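Local coordinates for protein BlEst2 (PDB 6WPX) that probably hydrolyses ester bonds as a lipase or esterase, and carries a C-terminal domain with autoinhibitory effects, at residues Thr200-Leu205 with Leu241-Asn246; Arg140-Gly145 with Pro269-Gln274; Ala128-Asn133 with Asp192-Arg197; Pro49-His54 with Val113-Tyr118. One frame throughout, in Å; residues are numbered along the deposited sequence.

Interaction 1 (Thr200-Leu205 with Leu241-Asn246)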
loop_
_atom_site.group_PDB
_atom_site.type_symbol
_atom_site.label_atom_id
_atom_site.label_comp_id
_atom_site.label_asym_id
_atom_site.label_seq_id
_atom_site.Cartn_x
_atom_site.Cartn_y
_atom_site.Cartn_z
ATOM N N THR A 200 18.514 18.206 -0.991
ATOM C CA THR A 200 18.878 16.882 -0.436
ATOM C C THR A 200 18.838 15.800 -1.516
ATOM O O THR A 200 17.974 15.825 -2.360
ATOM C CB THR A 200 18.017 16.458 0.760
ATOM O OG1 THR A 200 17.587 17.547 1.566
ATOM C CG2 THR A 200 18.678 15.392 1.594
ATOM N N LYS A 201 19.805 14.900 -1.451
ATOM C CA LYS A 201 19.858 13.775 -2.392
ATOM C C LYS A 201 19.010 12.640 -1.819
ATOM O O LYS A 201 19.103 12.343 -0.674
ATOM C CB LYS A 201 21.292 13.298 -2.597
ATOM C CG LYS A 201 21.409 12.217 -3.651
ATOM C CD LYS A 201 21.091 12.712 -5.049
ATOM C CE LYS A 201 20.890 11.609 -6.075
ATOM N NZ LYS A 201 20.795 10.272 -5.468
ATOM N N TYR A 202 18.252 12.022 -2.688
ATOM C CA TYR A 202 17.359 10.889 -2.406
ATOM C C TYR A 202 17.766 9.639 -3.137
ATOM O O TYR A 202 18.181 9.693 -4.298
ATOM C CB TYR A 202 15.901 11.218 -2.777
ATOM C CG TYR A 202 15.301 12.266 -1.878
ATOM C CD1 TYR A 202 14.671 11.913 -0.691
ATOM C CD2 TYR A 202 15.397 13.619 -2.192
ATOM C CE1 TYR A 202 14.182 12.883 0.180
ATOM C CE2 TYR A 202 14.891 14.596 -1.344
ATOM C CZ TYR A 202 14.276 14.224 -0.163
ATOM O OH TYR A 202 13.770 15.184 0.668
ATOM N N PHE A 203 17.613 8.506 -2.439
ATOM C CA PHE A 203 17.849 7.154 -2.943
ATOM C C PHE A 203 16.657 6.325 -2.557
ATOM O O PHE A 203 16.170 6.426 -1.427
ATOM C CB PHE A 203 19.091 6.523 -2.311
ATOM C CG PHE A 203 20.394 7.158 -2.699
ATOM C CD1 PHE A 203 20.849 8.295 -2.049
ATOM C CD2 PHE A 203 21.182 6.607 -3.707
ATOM C CE1 PHE A 203 22.074 8.875 -2.403
ATOM C CE2 PHE A 203 22.405 7.180 -4.050
ATOM C CZ PHE A 203 22.842 8.311 -3.399
ATOM N N THR A 204 16.208 5.475 -3.460
ATOM C CA THR A 204 15.088 4.592 -3.125
ATOM C C THR A 204 15.470 3.170 -3.376
ATOM O O THR A 204 16.158 2.867 -4.351
ATOM C CB THR A 204 13.784 4.941 -3.876
ATOM O OG1 THR A 204 13.924 4.582 -5.241
ATOM C CG2 THR A 204 13.358 6.419 -3.727
ATOM N N LEU A 205 15.046 2.307 -2.478
ATOM C CA LEU A 205 15.177 0.862 -2.602
ATOM C C LEU A 205 13.751 0.338 -2.627
ATOM O O LEU A 205 12.863 0.901 -1.972
ATOM C CB LEU A 205 15.937 0.221 -1.430
ATOM C CG LEU A 205 17.450 0.028 -1.638
ATOM C CD1 LEU A 205 18.159 1.377 -1.669
ATOM C CD2 LEU A 205 18.046 -0.835 -0.504
ATOM N N LEU A 241 10.907 7.963 -6.572
ATOM C CA LEU A 241 10.833 9.413 -6.655
ATOM C C LEU A 241 11.460 9.830 -8.002
ATOM O O LEU A 241 12.483 9.250 -8.405
ATOM C CB LEU A 241 11.531 10.125 -5.485
ATOM C CG LEU A 241 10.877 9.992 -4.106
ATOM C CD1 LEU A 241 11.836 10.480 -3.020
ATOM C CD2 LEU A 241 9.581 10.787 -4.040
ATOM N N PRO A 242 10.859 10.807 -8.721
ATOM C CA PRO A 242 11.367 11.148 -10.069
ATOM C C PRO A 242 12.802 11.671 -10.163
ATOM O O PRO A 242 13.459 11.431 -11.171
ATOM C CB PRO A 242 10.358 12.192 -10.590
ATOM C CG PRO A 242 9.652 12.695 -9.390
ATOM C CD PRO A 242 9.643 11.572 -8.389
ATOM N N TYR A 243 13.293 12.340 -9.125
ATOM C CA TYR A 243 14.631 12.948 -9.087
ATOM C C TYR A 243 15.590 12.102 -8.251
ATOM O O TYR A 243 16.713 12.531 -8.004
ATOM C CB TYR A 243 14.527 14.344 -8.441
ATOM C CG TYR A 243 13.521 14.358 -7.306
ATOM C CD1 TYR A 243 13.862 13.889 -6.037
ATOM C CD2 TYR A 243 12.211 14.779 -7.517
ATOM C CE1 TYR A 243 12.922 13.834 -5.013
ATOM C CE2 TYR A 243 11.265 14.729 -6.500
ATOM C CZ TYR A 243 11.626 14.248 -5.253
ATOM O OH TYR A 243 10.722 14.220 -4.237
ATOM N N ALA A 244 15.130 10.952 -7.740
ATOM C CA ALA A 244 15.991 10.139 -6.887
ATOM C C ALA A 244 16.855 9.172 -7.685
ATOM O O ALA A 244 16.589 8.907 -8.865
ATOM C CB ALA A 244 15.133 9.345 -5.908
ATOM N N THR A 245 17.882 8.619 -7.021
ATOM C CA THR A 245 18.631 7.501 -7.561
ATOM C C THR A 245 17.729 6.341 -7.165
ATOM O O THR A 245 17.573 6.030 -5.984
ATOM C CB THR A 245 20.015 7.370 -6.953
ATOM O OG1 THR A 245 20.795 8.484 -7.366
ATOM C CG2 THR A 245 20.706 6.076 -7.388
ATOM N N ASN A 246 17.037 5.786 -8.147
ATOM C CA ASN A 246 16.088 4.714 -7.897
ATOM C C ASN A 246 16.802 3.404 -8.158
ATOM O O ASN A 246 16.983 3.001 -9.313
ATOM C CB ASN A 246 14.856 4.912 -8.780
ATOM C CG ASN A 246 14.099 6.149 -8.402
ATOM O OD1 ASN A 246 13.625 6.290 -7.270
ATOM N ND2 ASN A 246 13.929 7.057 -9.347
HETATM O O HOH W 1 17.607 13.494 -5.431
#

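Interaction 2 (Arg140-Gly145 with Pro269-Gln274)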
loop_
_atom_site.group_PDB
_atom_site.type_symbol
_atom_site.label_atom_id
_atom_site.label_comp_id
_atom_site.label_asym_id
_atom_site.label_seq_id
_atom_site.Cartn_x
_atom_site.Cartn_y
_atom_site.Cartn_z
ATOM N N ARG A 140 21.548 13.215 3.303
ATOM C CA ARG A 140 20.849 12.419 2.314
ATOM C C ARG A 140 19.799 11.542 2.949
ATOM O O ARG A 140 19.829 11.289 4.160
ATOM C CB ARG A 140 21.835 11.577 1.459
ATOM C CG ARG A 140 22.563 10.475 2.233
ATOM C CD ARG A 140 23.540 9.715 1.348
ATOM N NE ARG A 140 24.590 10.594 0.821
ATOM C CZ ARG A 140 25.390 10.281 -0.189
ATOM N NH1 ARG A 140 25.282 9.097 -0.789
ATOM N NH2 ARG A 140 26.318 11.136 -0.596
ATOM N N VAL A 141 18.905 11.056 2.111
ATOM C CA VAL A 141 17.815 10.168 2.495
ATOM C C VAL A 141 17.813 8.925 1.600
ATOM O O VAL A 141 17.788 9.028 0.376
ATOM C CB VAL A 141 16.454 10.902 2.447
ATOM C CG1 VAL A 141 15.305 9.994 2.897
ATOM C CG2 VAL A 141 16.488 12.181 3.285
ATOM N N ILE A 142 17.756 7.754 2.241
ATOM C CA ILE A 142 17.583 6.462 1.596
ATOM C C ILE A 142 16.234 5.917 2.093
ATOM O O ILE A 142 16.016 5.789 3.287
ATOM C CB ILE A 142 18.762 5.517 1.891
ATOM C CG1 ILE A 142 20.094 6.135 1.401
ATOM C CG2 ILE A 142 18.493 4.093 1.312
ATOM C CD1 ILE A 142 21.277 5.659 2.144
ATOM N N THR A 143 15.328 5.632 1.176
ATOM C CA THR A 143 14.018 5.093 1.529
ATOM C C THR A 143 13.963 3.619 1.135
ATOM O O THR A 143 14.425 3.261 0.060
ATOM C CB THR A 143 12.868 5.928 0.963
ATOM O OG1 THR A 143 12.723 5.696 -0.437
ATOM C CG2 THR A 143 12.987 7.422 1.288
ATOM N N LEU A 144 13.391 2.783 2.014
ATOM C CA LEU A 144 13.252 1.348 1.825
ATOM C C LEU A 144 11.761 1.022 1.762
ATOM O O LEU A 144 11.062 1.146 2.770
ATOM C CB LEU A 144 13.899 0.578 3.010
ATOM C CG LEU A 144 15.339 0.992 3.453
ATOM C CD1 LEU A 144 15.798 0.175 4.670
ATOM C CD2 LEU A 144 16.327 0.852 2.322
ATOM N N GLY A 145 11.304 0.592 0.594
ATOM C CA GLY A 145 9.906 0.229 0.365
ATOM C C GLY A 145 8.930 1.298 0.771
ATOM O O GLY A 145 7.906 1.006 1.398
ATOM N N PRO A 269 26.957 1.431 0.116
ATOM C CA PRO A 269 27.569 2.367 -0.859
ATOM C C PRO A 269 26.708 3.625 -1.056
ATOM O O PRO A 269 27.247 4.687 -1.321
ATOM C CB PRO A 269 27.627 1.560 -2.171
ATOM C CG PRO A 269 26.757 0.430 -1.975
ATOM C CD PRO A 269 26.648 0.131 -0.519
ATOM N N LEU A 270 25.390 3.505 -0.906
ATOM C CA LEU A 270 24.441 4.623 -1.069
ATOM C C LEU A 270 24.553 5.627 0.072
ATOM O O LEU A 270 24.065 6.745 -0.046
ATOM C CB LEU A 270 22.971 4.129 -1.210
ATOM C CG LEU A 270 22.698 3.057 -2.265
ATOM C CD1 LEU A 270 21.211 2.868 -2.459
ATOM C CD2 LEU A 270 23.357 3.367 -3.605
ATOM N N LEU A 271 25.231 5.244 1.164
ATOM C CA LEU A 271 25.438 6.161 2.275
ATOM C C LEU A 271 26.460 7.231 1.896
ATOM O O LEU A 271 26.432 8.293 2.491
ATOM C CB LEU A 271 25.929 5.410 3.546
ATOM C CG LEU A 271 24.998 4.337 4.125
ATOM C CD1 LEU A 271 25.740 3.490 5.173
ATOM C CD2 LEU A 271 23.740 4.945 4.716
ATOM N N THR A 272 27.357 6.956 0.926
ATOM C CA THR A 272 28.455 7.887 0.596
ATOM C C THR A 272 28.566 8.310 -0.867
ATOM O O THR A 272 29.087 9.390 -1.131
ATOM C CB THR A 272 29.800 7.276 1.040
ATOM O OG1 THR A 272 30.040 6.044 0.312
ATOM C CG2 THR A 272 29.860 7.032 2.547
ATOM N N ILE A 273 28.162 7.442 -1.807
ATOM C CA ILE A 273 28.302 7.663 -3.245
ATOM C C ILE A 273 27.626 8.951 -3.744
ATOM O O ILE A 273 26.606 9.360 -3.187
ATOM C CB ILE A 273 27.763 6.400 -3.995
ATOM C CG1 ILE A 273 28.374 6.251 -5.386
ATOM C CG2 ILE A 273 26.217 6.338 -4.036
ATOM C CD1 ILE A 273 27.833 4.945 -6.199
ATOM N N GLN A 274 28.184 9.579 -4.801
ATOM C CA GLN A 274 27.564 10.727 -5.478
ATOM C C GLN A 274 26.948 10.124 -6.728
ATOM O O GLN A 274 27.667 9.663 -7.594
ATOM C CB GLN A 274 28.598 11.814 -5.888
ATOM C CG GLN A 274 29.283 12.642 -4.790
ATOM C CD GLN A 274 28.558 12.799 -3.482
ATOM O OE1 GLN A 274 27.455 13.334 -3.408
ATOM N NE2 GLN A 274 29.170 12.337 -2.430
#

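Interaction 3 (Ala128-Asn133 with Asp192-Arg197)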
loop_
_atom_site.group_PDB
_atom_site.type_symbol
_atom_site.label_atom_id
_atom_site.label_comp_id
_atom_site.label_asym_id
_atom_site.label_seq_id
_atom_site.Cartn_x
_atom_site.Cartn_y
_atom_site.Cartn_z
ATOM N N ALA A 128 9.645 16.130 6.802
ATOM C CA ALA A 128 10.550 16.768 7.762
ATOM C C ALA A 128 11.515 17.679 7.026
ATOM O O ALA A 128 11.615 18.851 7.368
ATOM C CB ALA A 128 11.341 15.718 8.545
ATOM N N LEU A 129 12.163 17.177 5.981
ATOM C CA LEU A 129 13.166 17.962 5.257
ATOM C C LEU A 129 12.621 19.104 4.426
ATOM O O LEU A 129 13.161 20.203 4.480
ATOM C CB LEU A 129 14.008 17.033 4.385
ATOM C CG LEU A 129 15.257 16.468 5.059
ATOM C CD1 LEU A 129 14.922 15.515 6.154
ATOM C CD2 LEU A 129 16.086 15.746 4.076
ATOM N N ILE A 130 11.581 18.833 3.626
ATOM C CA ILE A 130 11.044 19.817 2.700
ATOM C C ILE A 130 10.040 20.780 3.353
ATOM O O ILE A 130 10.205 21.986 3.241
ATOM C CB ILE A 130 10.475 19.075 1.457
ATOM C CG1 ILE A 130 11.651 18.438 0.646
ATOM C CG2 ILE A 130 9.585 20.009 0.595
ATOM C CD1 ILE A 130 11.316 17.345 -0.335
ATOM N N HIS A 131 9.015 20.264 4.013
ATOM C CA HIS A 131 7.958 21.087 4.594
ATOM C C HIS A 131 8.253 21.551 6.034
ATOM O O HIS A 131 7.583 22.458 6.525
ATOM C CB HIS A 131 6.609 20.362 4.480
ATOM C CG HIS A 131 6.280 19.972 3.069
ATOM N ND1 HIS A 131 6.061 20.924 2.087
ATOM C CD2 HIS A 131 6.171 18.745 2.514
ATOM C CE1 HIS A 131 5.787 20.253 0.983
ATOM N NE2 HIS A 131 5.843 18.939 1.188
ATOM N N HIS A 132 9.272 20.972 6.697
ATOM C CA HIS A 132 9.606 21.388 8.069
ATOM C C HIS A 132 11.056 21.773 8.200
ATOM O O HIS A 132 11.610 21.764 9.298
ATOM C CB HIS A 132 9.169 20.331 9.098
ATOM C CG HIS A 132 7.696 20.130 9.094
ATOM N ND1 HIS A 132 7.106 19.184 8.275
ATOM C CD2 HIS A 132 6.729 20.823 9.730
ATOM C CE1 HIS A 132 5.803 19.318 8.462
ATOM N NE2 HIS A 132 5.535 20.276 9.344
ATOM N N ASN A 133 11.684 22.082 7.054
ATOM C CA ASN A 133 13.059 22.599 6.916
ATOM C C ASN A 133 14.159 21.800 7.649
ATOM O O ASN A 133 15.171 22.386 8.052
ATOM C CB ASN A 133 13.089 24.079 7.349
ATOM C CG ASN A 133 12.022 24.899 6.681
ATOM O OD1 ASN A 133 11.975 25.009 5.456
ATOM N ND2 ASN A 133 11.100 25.423 7.465
ATOM N N ASP A 192 7.457 17.768 -4.800
ATOM C CA ASP A 192 8.443 17.525 -5.844
ATOM C C ASP A 192 9.012 18.773 -6.528
ATOM O O ASP A 192 10.148 18.707 -6.993
ATOM C CB ASP A 192 7.902 16.515 -6.865
ATOM C CG ASP A 192 7.710 15.121 -6.263
ATOM O OD1 ASP A 192 8.255 14.864 -5.157
ATOM O OD2 ASP A 192 7.001 14.305 -6.880
ATOM N N ASN A 193 8.291 19.904 -6.512
ATOM C CA ASN A 193 8.761 21.154 -7.094
ATOM C C ASN A 193 8.942 22.257 -6.039
ATOM O O ASN A 193 9.088 23.431 -6.392
ATOM C CB ASN A 193 7.834 21.601 -8.238
ATOM C CG ASN A 193 7.991 20.757 -9.476
ATOM O OD1 ASN A 193 9.086 20.634 -10.053
ATOM N ND2 ASN A 193 6.900 20.140 -9.898
ATOM N N HIS A 194 8.933 21.875 -4.746
ATOM C CA HIS A 194 9.176 22.785 -3.631
ATOM C C HIS A 194 10.684 23.124 -3.683
ATOM O O HIS A 194 11.489 22.209 -3.897
ATOM C CB HIS A 194 8.855 22.090 -2.294
ATOM C CG HIS A 194 8.858 23.002 -1.096
ATOM N ND1 HIS A 194 10.044 23.495 -0.551
ATOM C CD2 HIS A 194 7.819 23.466 -0.361
ATOM C CE1 HIS A 194 9.684 24.265 0.463
ATOM N NE2 HIS A 194 8.360 24.264 0.630
ATOM N N PRO A 195 11.090 24.401 -3.465
ATOM C CA PRO A 195 12.534 24.728 -3.510
ATOM C C PRO A 195 13.417 23.878 -2.582
ATOM O O PRO A 195 14.555 23.582 -2.932
ATOM C CB PRO A 195 12.592 26.218 -3.138
ATOM C CG PRO A 195 11.242 26.736 -3.359
ATOM C CD PRO A 195 10.262 25.602 -3.216
ATOM N N ASN A 196 12.879 23.432 -1.435
ATOM C CA ASN A 196 13.665 22.618 -0.492
ATOM C C ASN A 196 14.018 21.217 -0.998
ATOM O O ASN A 196 14.935 20.610 -0.466
ATOM C CB ASN A 196 12.987 22.542 0.879
ATOM C CG ASN A 196 13.166 23.800 1.701
ATOM O OD1 ASN A 196 13.975 24.676 1.383
ATOM N ND2 ASN A 196 12.413 23.906 2.782
ATOM N N ARG A 197 13.272 20.694 -1.991
ATOM C CA ARG A 197 13.480 19.355 -2.544
ATOM C C ARG A 197 14.888 19.173 -3.092
ATOM O O ARG A 197 15.501 18.136 -2.852
ATOM C CB ARG A 197 12.418 19.030 -3.609
ATOM C CG ARG A 197 12.469 17.586 -4.133
ATOM C CD ARG A 197 13.393 17.465 -5.347
ATOM N NE ARG A 197 12.786 18.058 -6.532
ATOM C CZ ARG A 197 13.360 18.151 -7.726
ATOM N NH1 ARG A 197 12.699 18.675 -8.739
ATOM N NH2 ARG A 197 14.613 17.745 -7.907
#

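Interaction 4 (Pro49-His54 with Val113-Tyr118)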
loop_
_atom_site.group_PDB
_atom_site.type_symbol
_atom_site.label_atom_id
_atom_site.label_comp_id
_atom_site.label_asym_id
_atom_site.label_seq_id
_atom_site.Cartn_x
_atom_site.Cartn_y
_atom_site.Cartn_z
ATOM N N PRO A 49 26.474 9.902 10.681
ATOM C CA PRO A 49 25.634 8.990 11.465
ATOM C C PRO A 49 24.312 8.711 10.726
ATOM O O PRO A 49 23.842 9.527 9.927
ATOM C CB PRO A 49 25.367 9.774 12.758
ATOM C CG PRO A 49 26.453 10.874 12.773
ATOM C CD PRO A 49 26.626 11.217 11.348
ATOM N N ILE A 50 23.726 7.545 10.978
ATOM C CA ILE A 50 22.457 7.194 10.325
ATOM C C ILE A 50 21.330 7.289 11.311
ATOM O O ILE A 50 21.410 6.705 12.384
ATOM C CB ILE A 50 22.495 5.781 9.687
ATOM C CG1 ILE A 50 23.665 5.600 8.711
ATOM C CG2 ILE A 50 21.155 5.447 9.040
ATOM C CD1 ILE A 50 24.079 4.124 8.576
ATOM N N VAL A 51 20.248 7.953 10.919
ATOM C CA VAL A 51 19.021 7.975 11.709
ATOM C C VAL A 51 18.054 7.016 11.016
ATOM O O VAL A 51 17.692 7.227 9.858
ATOM C CB VAL A 51 18.423 9.387 11.891
ATOM C CG1 VAL A 51 17.066 9.322 12.609
ATOM C CG2 VAL A 51 19.390 10.274 12.651
ATOM N N PHE A 52 17.656 5.958 11.735
ATOM C CA PHE A 52 16.735 4.945 11.217
ATOM C C PHE A 52 15.323 5.327 11.566
ATOM O O PHE A 52 15.027 5.600 12.730
ATOM C CB PHE A 52 17.111 3.548 11.729
ATOM C CG PHE A 52 18.394 3.039 11.109
ATOM C CD1 PHE A 52 18.378 2.357 9.888
ATOM C CD2 PHE A 52 19.619 3.235 11.743
ATOM C CE1 PHE A 52 19.564 1.877 9.323
ATOM C CE2 PHE A 52 20.800 2.715 11.193
ATOM C CZ PHE A 52 20.762 2.045 9.985
ATOM N N VAL A 53 14.464 5.421 10.529
ATOM C CA VAL A 53 13.075 5.873 10.658
ATOM C C VAL A 53 12.111 4.749 10.282
ATOM O O VAL A 53 12.124 4.282 9.142
ATOM C CB VAL A 53 12.811 7.190 9.876
ATOM C CG1 VAL A 53 11.383 7.710 10.122
ATOM C CG2 VAL A 53 13.831 8.268 10.248
ATOM N N HIS A 54 11.309 4.296 11.260
ATOM C CA HIS A 54 10.333 3.217 11.080
ATOM C C HIS A 54 9.146 3.641 10.179
ATOM O O HIS A 54 8.974 4.824 9.849
ATOM C CB HIS A 54 9.799 2.742 12.438
ATOM C CG HIS A 54 8.972 3.797 13.131
ATOM N ND1 HIS A 54 7.639 3.998 12.813
ATOM C CD2 HIS A 54 9.341 4.705 14.063
ATOM C CE1 HIS A 54 7.232 4.995 13.589
ATOM N NE2 HIS A 54 8.231 5.455 14.352
ATOM N N VAL A 113 23.303 14.156 9.392
ATOM C CA VAL A 113 23.039 12.730 9.442
ATOM C C VAL A 113 22.448 12.247 8.126
ATOM O O VAL A 113 22.024 13.044 7.283
ATOM C CB VAL A 113 22.129 12.364 10.648
ATOM C CG1 VAL A 113 22.719 12.857 11.963
ATOM C CG2 VAL A 113 20.704 12.893 10.461
ATOM N N ILE A 114 22.379 10.924 7.981
ATOM C CA ILE A 114 21.758 10.284 6.828
ATOM C C ILE A 114 20.442 9.729 7.357
ATOM O O ILE A 114 20.419 9.185 8.452
ATOM C CB ILE A 114 22.671 9.145 6.295
ATOM C CG1 ILE A 114 23.937 9.713 5.620
ATOM C CG2 ILE A 114 21.893 8.173 5.348
ATOM C CD1 ILE A 114 25.038 8.638 5.449
ATOM N N LEU A 115 19.365 9.853 6.595
ATOM C CA LEU A 115 18.132 9.180 7.005
ATOM C C LEU A 115 18.026 7.884 6.227
ATOM O O LEU A 115 18.163 7.894 4.997
ATOM C CB LEU A 115 16.881 10.041 6.775
ATOM C CG LEU A 115 16.781 11.367 7.543
ATOM C CD1 LEU A 115 15.511 12.079 7.183
ATOM C CD2 LEU A 115 16.822 11.148 9.056
ATOM N N VAL A 116 17.809 6.765 6.950
ATOM C CA VAL A 116 17.484 5.464 6.354
ATOM C C VAL A 116 16.074 5.242 6.845
ATOM O O VAL A 116 15.852 5.067 8.037
ATOM C CB VAL A 116 18.446 4.283 6.626
ATOM C CG1 VAL A 116 17.835 2.966 6.097
ATOM C CG2 VAL A 116 19.794 4.536 5.937
ATOM N N SER A 117 15.119 5.386 5.935
ATOM C CA SER A 117 13.713 5.386 6.265
ATOM C C SER A 117 12.924 4.286 5.613
ATOM O O SER A 117 12.963 4.112 4.402
ATOM C CB SER A 117 13.126 6.741 5.908
ATOM O OG SER A 117 13.882 7.743 6.567
ATOM N N TYR A 118 12.134 3.602 6.410
ATOM C CA TYR A 118 11.326 2.489 5.945
ATOM C C TYR A 118 9.870 2.821 5.770
ATOM O O TYR A 118 9.280 3.428 6.659
ATOM C CB TYR A 118 11.458 1.378 6.994
ATOM C CG TYR A 118 10.511 0.194 6.863
ATOM C CD1 TYR A 118 10.452 -0.550 5.682
ATOM C CD2 TYR A 118 9.852 -0.314 7.981
ATOM C CE1 TYR A 118 9.723 -1.735 5.608
ATOM C CE2 TYR A 118 9.117 -1.496 7.918
ATOM C CZ TYR A 118 9.046 -2.197 6.731
ATOM O OH TYR A 118 8.298 -3.343 6.686
#

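Interaction 1 (Thr200-Leu205 with Leu241-Asn246)
Phe-203 pairs with Thr-245, and Thr-204 with Asn-246, in a short parallel ladder at one border of the central sheet, closing the beta-alpha-beta unit made by strand 201-205, helix 218-224 and strand 245-246. Two backbone bonds of 2.9 Å carry it, Thr-245 N to Tyr-202 O and Thr-204 N to Thr-245 O. The side chain of Lys-201, bent at chi2 and chi4, crosses Thr-245 at about a right angle and bonds from NZ to Thr-245 OG1 (2.6 Å), which Asn-276 O also engages. NZ bonds to Tyr-202 O as well, reaching it from the face opposite to Thr-245 N, and lies over one face of the Phe-203 ring, offset toward its rim. On the sheet face carrying Thr-204 and Asn-246, Thr-204 OG1 donates to Asn-246 OD1 over 2.7 Å, in the amide plane on a lone pair. The same OD1 accepts Leu-241 N, while Asn-246 ND2 returns a bond of 2.8 Å to Leu-241 O; one amide thus clamps the start of the type I turn 241-244. An alanine in place of Asn-246 would probably leave Leu-241 N and Thr-204 OG1 without this acceptor and Leu-241 O without the ND2 donor, and let the turn shift. Tyr-243 turns its edge toward the face of Tyr-202 in an offset edge-to-face pair (planes at 67°), its OH held by Asp-192 and Gln-126. A water links Tyr-202 N to Tyr-243 O. Strand 245-246 is outermost in the sheet, strand 138-144 flanks 201-205 on its other side, and Tyr-202 and Leu-241 lie against helix 121-131, with helix 181-191 touching Leu-241 and Tyr-243.

Interaction 2 (Arg140-Gly145 with Pro269-Gln274)
Arg-140 reaches from an inner strand of the central sheet, 138-144, to the backbone of residues 270 to 273, making this a side-chain-to-carbonyl contact between the sheet and the loop that follows helix 260-267. NH1 does most of the work. It donates to Leu-270 O over 2.8 Å, the oxygen lying in the guanidinium plane while the donor stands well above the plane of that carbonyl. Its second bond, again 2.8 Å, runs from NH1 to Ile-273 O and meets a lone pair in the carbonyl plane. NH2 adds two weak bonds, to Ile-273 O and to Thr-272 O. Leu-271 O sits over one face of the guanidinium, offset toward the rim, at an angle too poor for a bond with NE. The bend at chi3 (62°) turns NE off the line of CB, CG and CD, and several carbonyl oxygens surround the group, an environment that would probably stabilise its positive charge. The loop itself is kept curved by Thr-272 N and Ile-273 N, which both bond to Pro-269 O. Beside this polar patch is an apolar one: Ile-142 CD1 touches Leu-271 CD2 at 3.6 Å, the two side chains crossing at about a right angle, and meets Leu-270 CB at 4.1 Å. Leu-270 continues onto Leu-205 and Leu-247, and Leu-271 onto Ile-114 and Phe-264. Helix 260-267 and its trailing loop cover part of one face of the sheet; a mostly parallel central sheet with helices layered on both faces is the build of the alpha/beta-hydrolase fold, the clan to which this family belongs.

Interaction 3 (Ala128-Asn133 with Asp192-Arg197)
Ile-130 sets its CG2 methyl, anti to the backbone N, over one face of the His-194 ring, offset toward the rim and 3.5 Å from its CG, a CH-pi contact. The same methyl stands above the centre of the ring of its own neighbour, His-131, and so fills the corner between the two imidazoles. The other branch of Ile-130 turns elsewhere: its CG1 is beside the backbone N, and CD1 rests 3.7 Å from Arg-197 CA, alongside that side chain. The histidine rings meet obliquely, His-131 ND1 being 3.9 Å from His-194 CD2, and His-131 NE2 bonds to Thr-191. His-194 has CG anti to its own N (chi1 -171°), and its ND1 accepts Asn-196 N at 3.0 Å in the ring plane, which fixes the rotation of the imidazole. Asn-196 ND2 makes two bonds with partners in or close to its amide plane. One, of 3.0 Å and nearly straight, runs from ND2 to Ile-130 O in the last turn of helix 121-131; the other, of 2.9 Å and more bent (131°), runs from ND2 to Asn-133 OD1, whose amide is turned 86° away. Arg-197 bends at chi2 and chi3 and sends NE 2.8 Å to Asp-192 O, closing the 192-197 loop on itself. An amide thus serves a helix-end carbonyl with no formal charge on either partner, while its OD1 accepts Lys-199 NZ, so that it is held at both ends. As ND1 of His-194 acts as acceptor and its NE2 is near His-131, simultaneous protonation of both imidazoles would probably be disfavoured.

Interaction 4 (Pro49-His54 with Val113-Tyr118)
The ring of Phe-52 runs alongside Val-116, pointing the same way, with its CE1 3.8 Å from Val-116 CB. Ile-50 CG2 lies over one face of that ring, offset toward the rim, and also touches Val-116 CG2 at 3.5 Å. The rings of Phe-82, nearly parallel to it, and Trp-63 meet Phe-52 too. An alanine in place of Phe-52 would probably open a gap between Val-116, Ile-50 and these two rings. Of the other rings, Tyr-118 stacks on His-254 and bonds to its backbone O, and His-54 points away from strand 113-118, its NE2 bonded to Leu-85 N. Five backbone bonds join the parallel strands, from Ile-114 N to Pro-49 O through Tyr-118 N to Val-53 O; that of Val-51 N to Ile-114 O is 2.8 Å long and almost straight (174°). On the opposite face Val-51 CB meets Leu-115 CD2 at 3.7 Å, and Val-51 CG2 meets Val-113 CG2 at 3.7 Å. Ser-117 OG lies beside Val-53 CB and bonds to Ser-125. Strand 113-118 runs between 50-53 and 138-144, with 80-83 beyond 50-53; helix 91-109 packs on Val-51 and Leu-115, and helix 121-131 follows the strand where alpha/beta-hydrolases typically carry their nucleophile elbow.

Overall arrangement
Interactions 1, 2 and 4 all reach the same sheet: strands 50-53, 113-118, 138-144, 201-205 and 245-246 follow one another across it, and backbone bonds such as Ile-142 N to Leu-115 O and Leu-205 N to Thr-143 O connect them. Interaction 4 is fully buried and mainly apolar. Interaction 1, also buried, lies at the sheet border and relies more on polar side chains. Interactions 2 and 3 are partly buried and bring loops to the sheet and to helix 121-131, each through side-chain donors meeting backbone carbonyls, a charged guanidinium in one and a neutral amide in the other. Tyr-243 with Asp-192 joins interactions 1 and 3, and Leu-129 on Leu-115 joins 3 and 4.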